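Putative leucoanthocyanidin reductase 1 (Vitis vinifera, PDB 3I6I) probably catalyses the NADPH-dependent reduction of leucoanthocyanidins to flavan-3-ols, as a Rossmann-fold enzyme of the short-chain dehydrogenase/reductase type in flavonoid biosynthesis. Local coordinates at residues A[88-93]-A[118-123]. Numbering follows the deposited sequence.
Sequences VSTVGG and SEFGHD. With NDP (NADPH dihydro-nicotinamide-adenine-dinucleotide phosphate), chain B; ACY (acetic acid), chain C.
In the NADPH pocket of this Rossmann domain, the chain leaving strand 86-89 meets the loop after strand 114-116 through Ser118 and Val91, at the C-terminal ends of the parallel strands. Ser118 OG, anti to its backbone N (chi1 -170°), donates a short 2.6 Å hydrogen bond to Val91 O, in the carbonyl plane on a lone pair. The same hydroxyl accepts a 2.9 Å hydrogen bond from O3D of the nicotinamide ribose of NADPH, which also gives a weak one to Glu119 O. Next to this bond, Ser118 CA approaches Ser89 O at 3.1 Å in a CA-H...O contact, while Gln99 OE1 accepts hydrogen bonds from both Ser89 OG and Ser118 N. Ser89 O also lies at the edge of the Phe120 ring, 3.5 Å from Phe120 CE1. Thr90 CG2 lies oblique to the Phe120 ring, 3.8 Å from Phe120 CE1, its OG1 being turned to Ala16 O. On the cofactor side, Val91 CG1 packs against the adenosine ribose, 3.7 Å from NADPH O4B. Farther along the loop, His122 N donates a nearly straight bond (169°) to OXT of an acetic acid molecule, probably from the crystallisation liquor, and the methyl of the acid lies over one face of the imidazole, offset toward its rim. An alanine at His122 would probably leave that methyl without its ring face and Gln282 without its weak bond to NE2. With the Ser118 hydroxyl acting as donor to Val91 and acceptor from the nicotinamide ribose, the loops that follow the two strands are joined to each other and to the cofactor through one hydroxyl, whose rotation is probably fixed while NADPH is bound.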
ATOM      1  N   VAL A  88      -5.224 -11.793  -0.069  1.00  4.81           N
ATOM      2  CA  VAL A  88      -4.625 -10.453  -0.057  1.00  3.03           C
ATOM      3  C   VAL A  88      -4.443  -9.970  -1.498  1.00  4.16           C
ATOM      4  O   VAL A  88      -3.747 -10.627  -2.269  1.00  5.98           O
ATOM      5  CB  VAL A  88      -3.257 -10.414   0.670  1.00  4.42           C
ATOM      6  CG1 VAL A  88      -2.692  -9.011   0.638  1.00  4.51           C
ATOM      7  CG2 VAL A  88      -3.347 -10.920   2.141  1.00  6.36           C
ATOM      8  N   SER A  89      -5.073  -8.852  -1.861  1.00  4.88           N
ATOM      9  CA  SER A  89      -4.941  -8.262  -3.171  1.00  6.17           C
ATOM     10  C   SER A  89      -4.065  -7.030  -3.101  1.00  6.78           C
ATOM     11  O   SER A  89      -4.344  -6.100  -2.336  1.00  4.71           O
ATOM     12  CB  SER A  89      -6.296  -7.875  -3.724  1.00  6.18           C
ATOM     13  OG  SER A  89      -6.176  -7.149  -4.926  1.00  8.55           O
ATOM     14  N   THR A  90      -3.008  -7.036  -3.914  1.00  7.53           N
ATOM     15  CA  THR A  90      -2.084  -5.877  -4.044  1.00  5.28           C
ATOM     16  C   THR A  90      -2.031  -5.429  -5.505  1.00  6.90           C
ATOM     17  O   THR A  90      -1.007  -4.922  -6.001  1.00  7.05           O
ATOM     18  CB  THR A  90      -0.661  -6.241  -3.521  1.00  7.72           C
ATOM     19  OG1 THR A  90      -0.108  -7.311  -4.288  1.00 11.11           O
ATOM     20  CG2 THR A  90      -0.674  -6.659  -2.001  1.00  7.85           C
ATOM     21  N   VAL A  91      -3.147  -5.546  -6.202  1.00  4.77           N
ATOM     22  CA  VAL A  91      -3.177  -5.147  -7.619  1.00  3.06           C
ATOM     23  C   VAL A  91      -3.041  -3.642  -7.780  1.00  6.15           C
ATOM     24  O   VAL A  91      -3.385  -2.858  -6.869  1.00  7.24           O
ATOM     25  CB  VAL A  91      -4.467  -5.680  -8.381  1.00  4.72           C
ATOM     26  CG1 VAL A  91      -4.582  -7.195  -8.243  1.00  3.93           C
ATOM     27  CG2 VAL A  91      -5.764  -4.983  -7.930  1.00  7.04           C
ATOM     28  N   GLY A  92      -2.572  -3.225  -8.946  1.00  8.35           N
ATOM     29  CA  GLY A  92      -2.288  -1.821  -9.177  1.00  9.18           C
ATOM     30  C   GLY A  92      -3.518  -0.945  -9.354  1.00  6.84           C
ATOM     31  O   GLY A  92      -4.633  -1.426  -9.599  1.00  6.94           O
ATOM     32  N   GLY A  93      -3.284   0.358  -9.341  1.00 11.68           N
ATOM     33  CA  GLY A  93      -4.343   1.347  -9.499  1.00 13.78           C
ATOM     34  C   GLY A  93      -5.216   1.221 -10.725  1.00 16.54           C
ATOM     35  O   GLY A  93      -6.415   1.494 -10.662  1.00 21.59           O
ATOM     36  N   SER A 118      -7.009  -4.198  -2.243  1.00  2.00           N
ATOM     37  CA  SER A 118      -5.855  -3.410  -2.636  1.00  3.45           C
ATOM     38  C   SER A 118      -6.027  -1.982  -2.194  1.00  4.17           C
ATOM     39  O   SER A 118      -6.537  -1.130  -2.926  1.00  5.81           O
ATOM     40  CB  SER A 118      -5.589  -3.486  -4.131  1.00  6.56           C
ATOM     41  OG  SER A 118      -4.332  -2.897  -4.409  1.00  4.84           O
ATOM     42  N   GLU A 119      -5.649  -1.782  -0.945  1.00  4.58           N
ATOM     43  CA  GLU A 119      -5.739  -0.497  -0.246  1.00  2.00           C
ATOM     44  C   GLU A 119      -4.303   0.092  -0.205  1.00  5.48           C
ATOM     45  O   GLU A 119      -3.816   0.630  -1.204  1.00  5.68           O
ATOM     46  CB  GLU A 119      -6.372  -0.717   1.151  1.00  5.77           C
ATOM     47  CG  GLU A 119      -7.877  -1.099   1.113  1.00  6.53           C
ATOM     48  CD  GLU A 119      -8.785   0.101   1.028  1.00  7.84           C
ATOM     49  OE1 GLU A 119      -8.343   1.220   1.421  1.00 10.54           O
ATOM     50  OE2 GLU A 119      -9.942  -0.046   0.554  1.00 10.32           O
ATOM     51  N   PHE A 120      -3.590  -0.107   0.906  1.00  4.42           N
ATOM     52  CA  PHE A 120      -2.164   0.179   1.025  1.00  3.90           C
ATOM     53  C   PHE A 120      -1.812   1.623   0.814  1.00  4.87           C
ATOM     54  O   PHE A 120      -0.748   1.923   0.296  1.00  7.04           O
ATOM     55  CB  PHE A 120      -1.299  -0.785   0.153  1.00  3.24           C
ATOM     56  CG  PHE A 120      -1.516  -2.224   0.523  1.00  2.95           C
ATOM     57  CD1 PHE A 120      -2.388  -3.004  -0.189  1.00  6.42           C
ATOM     58  CD2 PHE A 120      -0.923  -2.769   1.680  1.00  4.81           C
ATOM     59  CE1 PHE A 120      -2.650  -4.316   0.189  1.00  6.86           C
ATOM     60  CE2 PHE A 120      -1.197  -4.079   2.075  1.00  7.66           C
ATOM     61  CZ  PHE A 120      -2.076  -4.859   1.342  1.00  8.00           C
ATOM     62  N   GLY A 121      -2.701   2.524   1.235  1.00  2.93           N
ATOM     63  CA  GLY A 121      -2.359   3.950   1.263  1.00  3.75           C
ATOM     64  C   GLY A 121      -3.206   4.688   2.287  1.00  6.05           C
ATOM     65  O   GLY A 121      -3.094   4.431   3.495  1.00  5.74           O
ATOM     66  N   HIS A 122      -4.075   5.590   1.820  1.00  5.54           N
ATOM     67  CA  HIS A 122      -4.868   6.435   2.733  1.00  6.38           C
ATOM     68  C   HIS A 122      -6.192   5.815   3.096  1.00  7.39           C
ATOM     69  O   HIS A 122      -6.590   4.732   2.576  1.00  5.58           O
ATOM     70  CB  HIS A 122      -5.078   7.827   2.113  1.00  9.81           C
ATOM     71  CG  HIS A 122      -3.808   8.464   1.678  1.00  4.40           C
ATOM     72  ND1 HIS A 122      -3.741   9.380   0.644  1.00  4.84           N
ATOM     73  CD2 HIS A 122      -2.538   8.323   2.142  1.00  5.57           C
ATOM     74  CE1 HIS A 122      -2.484   9.772   0.497  1.00  4.71           C
ATOM     75  NE2 HIS A 122      -1.736   9.137   1.390  1.00  6.03           N
ATOM     76  N   ASP A 123      -6.928   6.485   3.977  1.00  4.78           N
ATOM     77  CA  ASP A 123      -8.281   5.963   4.292  1.00  5.84           C
ATOM     78  C   ASP A 123      -9.217   6.537   3.242  1.00  2.00           C
ATOM     79  O   ASP A 123      -9.538   7.723   3.277  1.00  2.00           O
ATOM     80  CB  ASP A 123      -8.711   6.398   5.697  1.00  8.87           C
ATOM     81  CG  ASP A 123     -10.110   5.902   6.054  1.00 16.93           C
ATOM     82  OD1 ASP A 123     -10.931   5.660   5.148  1.00 16.95           O
ATOM     83  OD2 ASP A 123     -10.394   5.726   7.249  1.00  8.32           O
TER
HETATM   84  PA  NDP B 350       1.854  -2.873  -9.259  0.70 17.77           P
HETATM   85  O1A NDP B 350       1.410  -2.360 -10.607  0.70 18.61           O
HETATM   86  O2A NDP B 350       3.430  -2.677  -8.845  0.70 18.06           O
HETATM   87  O5B NDP B 350       1.561  -4.435  -9.004  0.70 21.52           O
HETATM   88  C5B NDP B 350       0.313  -4.967  -9.320  0.70 16.01           C
HETATM   89  C4B NDP B 350       0.315  -6.445  -9.227  0.70 19.65           C
HETATM   90  O4B NDP B 350      -1.091  -6.781  -9.544  0.70 22.25           O
HETATM   91  C3B NDP B 350       1.188  -7.108 -10.324  0.70 18.24           C
HETATM   92  O3B NDP B 350       1.788  -8.344  -9.854  0.70 19.64           O
HETATM   93  C2B NDP B 350       0.180  -7.408 -11.431  0.70 20.83           C
HETATM   94  O2B NDP B 350       0.622  -8.526 -12.201  0.70 22.58           O
HETATM   95  C1B NDP B 350      -1.019  -7.828 -10.585  0.70 17.39           C
HETATM   96  N9A NDP B 350      -2.316  -7.836 -11.262  0.70 16.47           N
HETATM   97  C8A NDP B 350      -2.902  -6.780 -11.824  0.70 16.15           C
HETATM   98  N7A NDP B 350      -4.087  -7.152 -12.313  0.70 14.54           N
HETATM   99  C5A NDP B 350      -4.264  -8.449 -12.044  0.70 16.37           C
HETATM  100  C6A NDP B 350      -5.289  -9.359 -12.310  0.70 21.88           C
HETATM  101  N6A NDP B 350      -6.395  -8.968 -12.949  0.70 22.81           N
HETATM  102  N1A NDP B 350      -5.149 -10.635 -11.902  0.70 17.31           N
HETATM  103  C2A NDP B 350      -4.058 -11.018 -11.241  0.70 21.11           C
HETATM  104  N3A NDP B 350      -3.059 -10.173 -10.953  0.70 20.11           N
HETATM  105  C4A NDP B 350      -3.142  -8.887 -11.362  0.70 15.60           C
HETATM  106  O3  NDP B 350       0.984  -2.121  -8.146  0.70 18.09           O
HETATM  107  PN  NDP B 350       1.459  -1.277  -6.828  0.70 19.12           P
HETATM  108  O1N NDP B 350       2.326  -1.959  -5.840  0.70 20.60           O
HETATM  109  O2N NDP B 350       1.939   0.097  -7.428  0.70 23.46           O
HETATM  110  O5D NDP B 350      -0.037  -0.932  -6.236  0.70 14.85           O
HETATM  111  C5D NDP B 350      -0.685  -1.851  -5.345  0.70 13.76           C
HETATM  112  C4D NDP B 350      -1.610  -1.084  -4.442  0.70 13.87           C
HETATM  113  O4D NDP B 350      -0.708  -0.330  -3.585  0.70 18.18           O
HETATM  114  C3D NDP B 350      -2.510  -0.086  -5.127  0.70 15.12           C
HETATM  115  O3D NDP B 350      -3.738  -0.020  -4.409  0.70 13.70           O
HETATM  116  C2D NDP B 350      -1.763   1.220  -4.930  0.70 19.88           C
HETATM  117  O2D NDP B 350      -2.722   2.254  -4.830  0.70 20.25           O
HETATM  118  C1D NDP B 350      -1.101   1.036  -3.566  0.70 16.61           C
HETATM  119  N1N NDP B 350       0.237   1.708  -3.392  0.70 17.02           N
HETATM  120  C2N NDP B 350       0.567   2.402  -2.202  0.70 19.59           C
HETATM  121  C3N NDP B 350       1.570   3.277  -2.195  0.70 21.35           C
HETATM  122  C7N NDP B 350       1.939   4.003  -0.887  0.70 25.66           C
HETATM  123  O7N NDP B 350       1.345   3.750   0.167  0.70 25.29           O
HETATM  124  N7N NDP B 350       2.966   4.834  -0.947  0.70 17.03           N
HETATM  125  C4N NDP B 350       2.354   3.542  -3.490  0.70 19.95           C
HETATM  126  C5N NDP B 350       2.261   2.353  -4.440  0.70 22.29           C
HETATM  127  C6N NDP B 350       1.281   1.467  -4.324  0.70 22.28           C
HETATM  128  P2B NDP B 350       1.061  -8.267 -13.801  0.70 25.19           P
HETATM  129  O1X NDP B 350       2.308  -7.460 -13.848  0.70 29.55           O
HETATM  130  O2X NDP B 350       1.138  -9.739 -14.396  0.70 26.92           O
HETATM  131  O3X NDP B 350      -0.161  -7.522 -14.476  0.70 26.27           O
HETATM  132  C   ACY C 360      -2.985   6.049  -1.881  1.00 24.30           C
HETATM  133  O   ACY C 360      -2.529   5.054  -2.492  1.00 30.24           O
HETATM  134  OXT ACY C 360      -4.043   6.033  -1.191  1.00 19.11           O
HETATM  135  CH3 ACY C 360      -2.174   7.317  -1.984  1.00 27.29           C